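Local coordinates for fimbrial protein MyfA (Yersinia enterocolitica, PDB 5LND), which is the major subunit that polymerises into Myf fimbriae, adhesive surface fibres of pathogenic Yersinia and a probable virulence factor, at residues V4-T9 / F25-S30; E34-N39 / W74-S79; G44-G49 / Q100-V105; T57-H62 / F86-G91. All blocks are in the same frame, centred on the assembly; numbering follows the deposited sequence.

From the N terminus, interaction 1 closes first, pairing strand 3-8 with strand 22-30, and is complete before the others open. Interaction 2 joins the start of strand 37-52 to the end of strand 72-75 and the turn after it. Interaction 3 begins at the break within that same long strand and reaches strand 97-108, so its span crosses that of interaction 2. Interaction 4, between 57-62 and 86-91, lies within the span of interaction 3 and also crosses interaction 2. Interactions 1 and 4 share the sheet of strands 22-30 and 81-88. Phe101 touches Phe25 and Leu61, so interactions 1, 3 and 4 meet in the core of the sandwich.

Interaction 1: residues V4-T9 / F25-S30; sequences VEFKAT and FHLVMS
Lys7 O is held by two hydrogens of the facing strand. It accepts the N-H of His26, with His26 N 2.7 Å from Lys7 O and nearly on the C=O axis (N-H...O angle 171°). Phe25 CA adds a CA-H...O contact to Lys7 O at 3.3 Å. In return Lys7 N bonds His26 O at 3.0 Å, completing a hydrogen-bonded antiparallel pair. Glu5 and Val28 form the next such pair, with Val28 N 2.7 Å from Glu5 O, and Phe6 faces Leu27 between them as a non-hydrogen-bonded pair.

On the face bearing Val4, Phe6, Leu27 and Met29 the contact is apolar. Phe6 CG stands anti to its backbone N (chi1 -175°), which carries the ring tip across the strand gap, and Phe6 CZ lies over one face of the Phe25 ring, 3.4 Å from Phe25 CG. The two planes are inclined by only 30° but mutually displaced, with centroids 4.9 Å apart. Leu27 CB sits in plane at the edge of the Phe6 ring, 3.8 Å from Phe6 CD1. Further along, Val4 CG1 crosses obliquely to Leu27 CD1 at 3.6 Å.

Val4 and Phe6 also touch Ile124 and Ala126, respectively, of strand 118-130, probably the donor strand of this self-complemented subunit. Such a two-strand ladder, its apolar face packed on the opposite sheet and on strand 118-130, is typical of one sheet of an Ig-like beta sandwich.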
# COMPACT_ATOMS: atom_id res chain seq x y z
N VAL B 4 17.52 -22.79 -8.04
CA VAL B 4 16.67 -22.10 -7.07
C VAL B 4 15.22 -22.43 -7.39
O VAL B 4 14.87 -22.56 -8.55
CB VAL B 4 16.87 -20.58 -7.13
CG1 VAL B 4 16.04 -19.88 -6.07
CG2 VAL B 4 18.32 -20.22 -6.96
N GLU B 5 14.39 -22.61 -6.38
CA GLU B 5 12.95 -22.62 -6.62
C GLU B 5 12.24 -21.70 -5.66
O GLU B 5 12.47 -21.75 -4.46
CB GLU B 5 12.34 -24.02 -6.55
CG GLU B 5 10.80 -24.02 -6.65
CD GLU B 5 10.23 -23.66 -8.04
OE1 GLU B 5 10.55 -22.57 -8.58
OE2 GLU B 5 9.43 -24.45 -8.58
N PHE B 6 11.36 -20.86 -6.20
CA PHE B 6 10.62 -19.90 -5.40
C PHE B 6 9.16 -19.88 -5.84
O PHE B 6 8.84 -19.54 -6.98
CB PHE B 6 11.24 -18.52 -5.58
CG PHE B 6 10.64 -17.46 -4.71
CD1 PHE B 6 10.80 -17.50 -3.34
CD2 PHE B 6 9.92 -16.42 -5.27
CE1 PHE B 6 10.25 -16.53 -2.53
CE2 PHE B 6 9.38 -15.44 -4.47
CZ PHE B 6 9.54 -15.50 -3.10
N LYS B 7 8.26 -20.26 -4.93
CA LYS B 7 6.85 -20.39 -5.25
C LYS B 7 6.02 -19.80 -4.14
O LYS B 7 6.46 -19.77 -2.99
CB LYS B 7 6.48 -21.86 -5.40
CG LYS B 7 7.20 -22.58 -6.52
CD LYS B 7 6.53 -23.91 -6.85
CE LYS B 7 6.43 -24.80 -5.63
NZ LYS B 7 6.07 -26.19 -6.00
N ALA B 8 4.83 -19.34 -4.48
CA ALA B 8 3.87 -18.94 -3.46
C ALA B 8 3.42 -20.22 -2.78
O ALA B 8 3.39 -21.28 -3.40
CB ALA B 8 2.69 -18.21 -4.08
N THR B 9 3.09 -20.14 -1.50
CA THR B 9 2.65 -21.32 -0.78
C THR B 9 1.20 -21.67 -1.09
O THR B 9 0.52 -20.92 -1.80
CB THR B 9 2.80 -21.15 0.71
OG1 THR B 9 2.14 -19.95 1.11
CG2 THR B 9 4.27 -21.09 1.11
N PHE B 25 5.40 -17.40 0.75
CA PHE B 25 6.33 -17.89 -0.26
C PHE B 25 7.23 -18.97 0.30
O PHE B 25 7.54 -18.98 1.50
CB PHE B 25 7.22 -16.76 -0.79
CG PHE B 25 6.48 -15.69 -1.56
CD1 PHE B 25 5.88 -15.98 -2.78
CD2 PHE B 25 6.44 -14.39 -1.08
CE1 PHE B 25 5.21 -14.99 -3.48
CE2 PHE B 25 5.79 -13.41 -1.79
CZ PHE B 25 5.17 -13.71 -2.99
N HIS B 26 7.66 -19.87 -0.57
CA HIS B 26 8.64 -20.88 -0.19
C HIS B 26 9.82 -20.85 -1.15
O HIS B 26 9.64 -20.80 -2.37
CB HIS B 26 8.02 -22.27 -0.17
CG HIS B 26 8.96 -23.34 0.27
ND1 HIS B 26 9.40 -23.47 1.57
CD2 HIS B 26 9.54 -24.36 -0.41
CE1 HIS B 26 10.21 -24.51 1.67
NE2 HIS B 26 10.31 -25.06 0.48
N LEU B 27 11.03 -20.88 -0.58
CA LEU B 27 12.25 -20.75 -1.36
C LEU B 27 13.16 -21.94 -1.13
O LEU B 27 13.30 -22.39 0.00
CB LEU B 27 12.98 -19.47 -0.96
CG LEU B 27 14.44 -19.35 -1.43
CD1 LEU B 27 14.52 -19.16 -2.91
CD2 LEU B 27 15.11 -18.22 -0.71
N VAL B 28 13.76 -22.45 -2.20
CA VAL B 28 14.74 -23.52 -2.08
C VAL B 28 16.00 -23.18 -2.86
O VAL B 28 15.96 -23.02 -4.07
CB VAL B 28 14.19 -24.86 -2.61
CG1 VAL B 28 15.22 -25.95 -2.44
CG2 VAL B 28 12.92 -25.22 -1.87
N MET B 29 17.12 -23.07 -2.15
CA MET B 29 18.40 -22.75 -2.79
C MET B 29 19.34 -23.95 -2.69
O MET B 29 19.75 -24.34 -1.59
CB MET B 29 19.02 -21.51 -2.14
CG MET B 29 18.19 -20.23 -2.25
SD MET B 29 18.76 -18.87 -1.22
CE MET B 29 18.31 -19.46 0.40
N SER B 30 19.70 -24.52 -3.84
CA SER B 30 20.48 -25.75 -3.86
C SER B 30 21.85 -25.64 -4.53
O SER B 30 22.02 -24.94 -5.52
CB SER B 30 19.69 -26.87 -4.54
OG SER B 30 18.56 -27.22 -3.77

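Interaction 2: residues E34-N39 / W74-S79; sequences EHKGWN and WIDDGS
From CB outward, the His35 side chain turns into the crowded position between its backbone N and carbonyl carbon (chi1 61°), which lays the imidazole against the backbone of Asp77 to Ser79. His35 CD2 meets Asp77 O at 3.3 Å. ND1 is hydrogen-bonded to Gly33 O, just before the segment. At the far end His35 CE1 comes to 3.0 Å from Ser79 O, which lies near the ring plane at the edge, and His35 NE2 lies between Ser79 O (3.1 Å) and Asp77 O (3.2 Å). Gly78 CA makes an off-centre CH-pi contact with the same ring. Beside it, a water accepts from His35 N and donates to Gly78 O, linking the two backbones.

Further along, Trp38 and Ile75 form a hydrogen-bonded antiparallel pair: Trp38 N to Ile75 O is 3.0 Å, and Ile75 N bonds Trp38 O in return. Asn39 OD1 rests 3.3 Å from Trp74 CB, while Asn39 ND2 is bonded to Glu106. Lys36 and Gly37 both face Tyr108, a classic beta bulge on the other edge of this strand, and Tyr108 OH bonds Asp76 OD1. Within the turn, Ser79 OG donates to the syn lone pair of Asp77 OD1 in a very short bond of 2.4 Å.

The carbonyl oxygens gathered at the imidazole tip would tend to stabilise positive charge there. Lys36 and Asp76 run side by side; with Lys36 NZ 4.6 Å from Asp76 OD1, they probably attract without forming a salt bridge.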
# COMPACT_ATOMS: atom_id res chain seq x y z
N GLU B 34 30.91 -26.81 -3.23
CA GLU B 34 31.33 -26.14 -2.01
C GLU B 34 31.01 -24.64 -2.04
O GLU B 34 31.34 -23.95 -3.01
CB GLU B 34 32.82 -26.36 -1.76
CG GLU B 34 33.32 -25.82 -0.42
CD GLU B 34 34.83 -25.64 -0.36
OE1 GLU B 34 35.46 -25.48 -1.43
OE2 GLU B 34 35.38 -25.64 0.75
N HIS B 35 30.37 -24.14 -0.98
CA HIS B 35 29.98 -22.73 -0.87
C HIS B 35 29.82 -22.29 0.59
O HIS B 35 29.61 -23.11 1.46
CB HIS B 35 28.68 -22.47 -1.63
CG HIS B 35 27.52 -23.26 -1.13
ND1 HIS B 35 27.26 -24.55 -1.54
CD2 HIS B 35 26.53 -22.94 -0.25
CE1 HIS B 35 26.17 -24.99 -0.94
NE2 HIS B 35 25.71 -24.04 -0.15
N LYS B 36 29.90 -20.98 0.83
CA LYS B 36 29.76 -20.46 2.19
C LYS B 36 28.31 -20.24 2.61
O LYS B 36 27.90 -20.67 3.68
CB LYS B 36 30.54 -19.15 2.34
CG LYS B 36 30.67 -18.69 3.77
CD LYS B 36 31.38 -17.36 3.85
CE LYS B 36 31.52 -16.90 5.29
NZ LYS B 36 32.13 -15.56 5.34
N GLY B 37 27.54 -19.56 1.77
CA GLY B 37 26.17 -19.24 2.10
C GLY B 37 25.41 -18.62 0.95
O GLY B 37 25.82 -18.74 -0.20
N TRP B 38 24.30 -17.96 1.28
CA TRP B 38 23.42 -17.37 0.28
C TRP B 38 22.97 -15.96 0.66
O TRP B 38 22.91 -15.61 1.83
CB TRP B 38 22.17 -18.25 0.10
CG TRP B 38 22.45 -19.70 -0.19
CD1 TRP B 38 22.69 -20.68 0.73
CD2 TRP B 38 22.51 -20.33 -1.47
NE1 TRP B 38 22.89 -21.88 0.09
CE2 TRP B 38 22.79 -21.69 -1.26
CE3 TRP B 38 22.35 -19.87 -2.78
CZ2 TRP B 38 22.92 -22.60 -2.32
CZ3 TRP B 38 22.47 -20.76 -3.82
CH2 TRP B 38 22.76 -22.11 -3.58
N ASN B 39 22.67 -15.16 -0.36
CA ASN B 39 21.97 -13.91 -0.17
C ASN B 39 20.61 -13.99 -0.86
O ASN B 39 20.49 -14.63 -1.90
CB ASN B 39 22.78 -12.75 -0.75
CG ASN B 39 24.01 -12.44 0.06
OD1 ASN B 39 23.99 -12.56 1.28
ND2 ASN B 39 25.08 -12.04 -0.62
N TRP B 74 20.27 -13.11 4.42
CA TRP B 74 21.48 -13.87 4.18
C TRP B 74 21.57 -15.00 5.18
O TRP B 74 20.89 -15.00 6.20
CB TRP B 74 22.71 -12.97 4.30
CG TRP B 74 22.94 -12.49 5.69
CD1 TRP B 74 22.30 -11.48 6.32
CD2 TRP B 74 23.90 -12.99 6.63
NE1 TRP B 74 22.79 -11.32 7.59
CE2 TRP B 74 23.78 -12.23 7.80
CE3 TRP B 74 24.86 -14.01 6.59
CZ2 TRP B 74 24.57 -12.46 8.93
CZ3 TRP B 74 25.64 -14.23 7.71
CH2 TRP B 74 25.49 -13.46 8.86
N ILE B 75 22.41 -15.97 4.87
CA ILE B 75 22.65 -17.08 5.77
C ILE B 75 24.00 -17.67 5.40
O ILE B 75 24.39 -17.66 4.22
CB ILE B 75 21.51 -18.13 5.67
CG1 ILE B 75 21.55 -19.10 6.85
CG2 ILE B 75 21.57 -18.87 4.35
CD1 ILE B 75 20.46 -20.16 6.79
N ASP B 76 24.74 -18.13 6.40
CA ASP B 76 25.92 -18.94 6.14
C ASP B 76 25.52 -20.40 6.28
O ASP B 76 25.44 -20.92 7.39
CB ASP B 76 27.04 -18.63 7.12
CG ASP B 76 27.72 -17.30 6.86
OD1 ASP B 76 27.68 -16.78 5.73
OD2 ASP B 76 28.30 -16.79 7.82
N ASP B 77 25.25 -21.05 5.15
CA ASP B 77 24.85 -22.45 5.14
C ASP B 77 25.51 -23.13 3.95
O ASP B 77 25.24 -22.80 2.79
CB ASP B 77 23.32 -22.57 5.04
CG ASP B 77 22.83 -24.01 5.15
OD1 ASP B 77 23.15 -24.83 4.27
OD2 ASP B 77 22.09 -24.32 6.11
N GLY B 78 26.39 -24.08 4.24
CA GLY B 78 27.17 -24.71 3.21
C GLY B 78 26.62 -26.05 2.76
O GLY B 78 27.19 -26.68 1.87
N SER B 79 25.50 -26.46 3.36
CA SER B 79 24.86 -27.72 2.99
C SER B 79 24.41 -27.71 1.53
O SER B 79 24.46 -26.68 0.85
CB SER B 79 23.70 -28.04 3.92
OG SER B 79 22.65 -27.12 3.76
O HOH W 1 29.64 -26.31 1.33

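Interaction 3: residues G44-G49 / Q100-V105; sequences GASEGG and QFTGRV
The Phe101 ring is met by Ser46 from an oblique direction, with Ser46 CB 3.6 Å from Phe101 CD1. Phe101 CG stands anti to its backbone N (chi1 178°), which directs the ring inward, where Phe6 CZ packs against Phe101 CD2 and Leu61 CD1 against Phe101 CD1, while Phe25 packs on Phe101 CB.

Ser46 carries the contact. Its OG lies beside its own backbone N, anti to the carbonyl carbon, and so points at the strand. It accepts the N-H of Thr102, with Thr102 N 3.2 Å from Ser46 OG at an N-H...O angle of 159°. A water binds Ser46 OG at 2.6 Å and donates to Thr102 OG1 at 2.7 Å, bridging the two hydroxyls, which stand 3.9 Å apart. Thr102 OG1 is further bonded to Thr43 O, and Ser46 OG weakly to Gln50 O. Within the 44-49 loop, Gly49 N bonds Ser46 O at 3.1 Å.

Backbone pairing of strand 97-108 with strand 37-52 runs through Thr43 and Val52, on both sides of the excursion at 44-49. Where the pairing is interrupted, the serine hydroxyl, a side-chain acceptor, serves the amide of Thr102 where a neighbouring strand would offer a carbonyl.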
# COMPACT_ATOMS: atom_id res chain seq x y z
N GLY B 44 13.45 -4.17 -7.27
CA GLY B 44 12.32 -3.45 -7.81
C GLY B 44 11.34 -2.92 -6.78
O GLY B 44 11.73 -2.25 -5.83
N ALA B 45 10.07 -3.22 -7.00
CA ALA B 45 9.00 -2.84 -6.10
C ALA B 45 9.27 -3.38 -4.70
O ALA B 45 9.01 -2.72 -3.70
CB ALA B 45 7.68 -3.36 -6.63
N SER B 46 9.80 -4.60 -4.65
CA SER B 46 9.95 -5.31 -3.40
C SER B 46 11.11 -4.88 -2.51
O SER B 46 11.39 -5.51 -1.49
CB SER B 46 10.05 -6.80 -3.69
OG SER B 46 8.84 -7.27 -4.24
N GLU B 47 11.78 -3.79 -2.87
CA GLU B 47 12.92 -3.33 -2.07
C GLU B 47 12.48 -2.86 -0.69
O GLU B 47 11.56 -2.06 -0.55
CB GLU B 47 13.72 -2.26 -2.81
CG GLU B 47 14.59 -2.82 -3.93
CD GLU B 47 15.50 -1.79 -4.56
OE1 GLU B 47 15.55 -0.65 -4.05
OE2 GLU B 47 16.18 -2.13 -5.56
N GLY B 48 13.14 -3.37 0.34
CA GLY B 48 12.71 -3.13 1.71
C GLY B 48 12.34 -4.45 2.35
O GLY B 48 12.33 -4.58 3.58
N GLY B 49 12.03 -5.43 1.51
CA GLY B 49 11.62 -6.75 1.94
C GLY B 49 10.11 -6.95 1.88
O GLY B 49 9.53 -7.58 2.76
N GLN B 100 3.24 -9.41 -5.50
CA GLN B 100 4.43 -9.95 -6.12
C GLN B 100 5.69 -9.63 -5.33
O GLN B 100 5.89 -8.51 -4.87
CB GLN B 100 4.57 -9.40 -7.53
CG GLN B 100 5.66 -10.06 -8.34
CD GLN B 100 5.89 -9.38 -9.67
OE1 GLN B 100 5.83 -8.15 -9.77
NE2 GLN B 100 6.18 -10.17 -10.69
N PHE B 101 6.54 -10.63 -5.16
CA PHE B 101 7.88 -10.39 -4.69
C PHE B 101 8.86 -10.70 -5.81
O PHE B 101 8.75 -11.73 -6.48
CB PHE B 101 8.19 -11.21 -3.45
CG PHE B 101 9.58 -11.02 -2.94
CD1 PHE B 101 9.88 -9.98 -2.08
CD2 PHE B 101 10.61 -11.87 -3.35
CE1 PHE B 101 11.17 -9.80 -1.62
CE2 PHE B 101 11.90 -11.69 -2.90
CZ PHE B 101 12.18 -10.66 -2.03
N THR B 102 9.79 -9.78 -6.01
CA THR B 102 10.90 -9.98 -6.92
C THR B 102 12.18 -9.87 -6.12
O THR B 102 12.27 -9.08 -5.17
CB THR B 102 10.89 -8.95 -8.06
OG1 THR B 102 10.85 -7.62 -7.53
CG2 THR B 102 9.68 -9.16 -8.94
N GLY B 103 13.16 -10.67 -6.48
CA GLY B 103 14.44 -10.64 -5.81
C GLY B 103 15.51 -11.39 -6.56
O GLY B 103 15.22 -12.05 -7.56
N ARG B 104 16.74 -11.28 -6.08
CA ARG B 104 17.87 -11.96 -6.69
C ARG B 104 18.56 -12.84 -5.66
O ARG B 104 18.92 -12.38 -4.58
CB ARG B 104 18.88 -10.96 -7.24
CG ARG B 104 20.15 -11.59 -7.75
CD ARG B 104 21.03 -10.58 -8.45
NE ARG B 104 21.67 -9.67 -7.51
CZ ARG B 104 21.24 -8.44 -7.22
NH1 ARG B 104 20.15 -7.96 -7.81
NH2 ARG B 104 21.89 -7.69 -6.35
N VAL B 105 18.72 -14.11 -6.00
CA VAL B 105 19.42 -15.04 -5.13
C VAL B 105 20.90 -15.05 -5.48
O VAL B 105 21.25 -15.01 -6.65
CB VAL B 105 18.84 -16.45 -5.26
CG1 VAL B 105 19.59 -17.41 -4.37
CG2 VAL B 105 17.38 -16.43 -4.88
O HOH W 2 8.52 -6.55 -6.74

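Interaction 4: residues T57-H62 / F86-G91; sequences TRVDLH and FFLAAG
His62 and Phe87 form the centre, a single hydrogen-bonded antiparallel bridge. Phe87 N lies 2.8 Å from His62 O with an N-H...O angle of 157°, while the return bond, His62 N to Phe87 O, is longer at 3.1 Å and more bent. Beside the bridge His62 CB sits over one face of the Phe87 ring, displaced toward its rim, 3.5 Å from Phe87 CZ, in a CH-pi contact. Phe87 CG occupies the crowded position between backbone N and carbonyl carbon, which brings the ring over the histidine. The imidazole and phenyl planes differ by 28° but are displaced, with centroids 5.7 Å apart.

A water at the in-plane edge of the imidazole ties the backbones of Asp60 and Ala89 to the His62 ring: it accepts from Ala89 N at 2.7 Å, donates to Asp60 O at 3.0 Å and takes a weak bond from His62 NE2.

On the core side, Leu88 CD2 meets Val59 CG1 at 3.6 Å, the two side chains crossing at about a right angle, and Leu61 CD2 at 3.7 Å, where the leucines run side by side. Strand 58-60 and the last residues, 86-88, of strand 81-88 run at 112° to each other. They belong to different sheets of the Ig-like sandwich, so the His62-Phe87 bridge, made just after strand 58-60, links the two sheets locally.

Farther out, Phe86 takes Trp73 edge-to-face and shares a backbone hydrogen bond with Phe25. Leu61 is fixed by a backbone bond to Gly49, and Asp60 OD1 by Gln50. At the far end of the segment Arg58 N bonds Glu80 of the second subunit.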
# COMPACT_ATOMS: atom_id res chain seq x y z
N THR B 57 0.07 -1.57 -2.88
CA THR B 57 0.01 -1.87 -1.45
C THR B 57 1.13 -2.83 -1.08
O THR B 57 1.35 -3.82 -1.78
CB THR B 57 -1.34 -2.50 -1.05
OG1 THR B 57 -2.41 -1.70 -1.55
CG2 THR B 57 -1.47 -2.59 0.46
N ARG B 58 1.83 -2.56 0.02
CA ARG B 58 2.98 -3.36 0.42
C ARG B 58 2.69 -4.17 1.68
O ARG B 58 1.95 -3.72 2.55
CB ARG B 58 4.19 -2.44 0.65
CG ARG B 58 4.40 -1.42 -0.47
CD ARG B 58 5.49 -0.41 -0.14
NE ARG B 58 6.79 -1.05 -0.03
CZ ARG B 58 7.53 -1.45 -1.06
NH1 ARG B 58 7.11 -1.29 -2.31
NH2 ARG B 58 8.71 -2.02 -0.84
N VAL B 59 3.27 -5.36 1.76
CA VAL B 59 3.21 -6.18 2.97
C VAL B 59 4.60 -6.72 3.30
O VAL B 59 5.23 -7.35 2.46
CB VAL B 59 2.24 -7.36 2.82
CG1 VAL B 59 2.16 -8.16 4.12
CG2 VAL B 59 0.88 -6.86 2.43
N ASP B 60 5.07 -6.47 4.52
CA ASP B 60 6.39 -6.94 4.93
C ASP B 60 6.50 -8.45 4.88
O ASP B 60 5.53 -9.16 5.15
CB ASP B 60 6.71 -6.45 6.34
CG ASP B 60 6.84 -4.95 6.41
OD1 ASP B 60 7.13 -4.33 5.37
OD2 ASP B 60 6.63 -4.39 7.51
N LEU B 61 7.69 -8.94 4.54
CA LEU B 61 7.97 -10.37 4.55
C LEU B 61 8.93 -10.70 5.69
O LEU B 61 9.77 -9.87 6.05
CB LEU B 61 8.56 -10.81 3.22
CG LEU B 61 7.59 -10.72 2.05
CD1 LEU B 61 8.29 -11.20 0.79
CD2 LEU B 61 6.34 -11.53 2.34
N HIS B 62 8.79 -11.89 6.25
CA HIS B 62 9.63 -12.34 7.35
C HIS B 62 10.00 -13.79 7.13
O HIS B 62 9.25 -14.54 6.51
CB HIS B 62 8.90 -12.24 8.68
CG HIS B 62 8.28 -10.91 8.93
ND1 HIS B 62 8.95 -9.87 9.54
CD2 HIS B 62 7.04 -10.45 8.65
CE1 HIS B 62 8.14 -8.83 9.62
NE2 HIS B 62 6.98 -9.15 9.09
N PHE B 86 8.72 -17.63 3.68
CA PHE B 86 8.49 -16.24 4.00
C PHE B 86 7.04 -16.07 4.40
O PHE B 86 6.13 -16.38 3.63
CB PHE B 86 8.86 -15.34 2.82
CG PHE B 86 10.31 -15.38 2.46
CD1 PHE B 86 11.19 -14.44 2.99
CD2 PHE B 86 10.81 -16.36 1.61
CE1 PHE B 86 12.54 -14.47 2.66
CE2 PHE B 86 12.16 -16.40 1.28
CZ PHE B 86 13.02 -15.46 1.81
N PHE B 87 6.83 -15.58 5.62
CA PHE B 87 5.48 -15.49 6.16
C PHE B 87 5.10 -14.05 6.45
O PHE B 87 5.96 -13.17 6.53
CB PHE B 87 5.37 -16.34 7.43
CG PHE B 87 6.24 -15.87 8.55
CD1 PHE B 87 5.81 -14.88 9.41
CD2 PHE B 87 7.50 -16.41 8.74
CE1 PHE B 87 6.61 -14.44 10.43
CE2 PHE B 87 8.32 -15.97 9.76
CZ PHE B 87 7.87 -14.98 10.61
N LEU B 88 3.80 -13.81 6.59
CA LEU B 88 3.29 -12.51 7.01
C LEU B 88 3.11 -12.56 8.52
O LEU B 88 2.72 -13.58 9.07
CB LEU B 88 1.96 -12.23 6.33
CG LEU B 88 1.96 -12.40 4.81
CD1 LEU B 88 0.62 -11.97 4.25
CD2 LEU B 88 3.09 -11.60 4.19
N ALA B 89 3.41 -11.46 9.21
CA ALA B 89 3.32 -11.47 10.66
C ALA B 89 1.86 -11.50 11.14
O ALA B 89 0.96 -10.97 10.49
CB ALA B 89 4.06 -10.29 11.26
N ALA B 90 1.65 -12.14 12.28
CA ALA B 90 0.35 -12.12 12.93
C ALA B 90 -0.01 -10.69 13.31
O ALA B 90 0.83 -9.97 13.85
CB ALA B 90 0.39 -12.97 14.17
N GLY B 91 -1.25 -10.29 13.06
CA GLY B 91 -1.70 -8.96 13.42
C GLY B 91 -1.68 -7.97 12.28
O GLY B 91 -2.22 -6.86 12.40
O HOH W 3 4.01 -9.26 7.73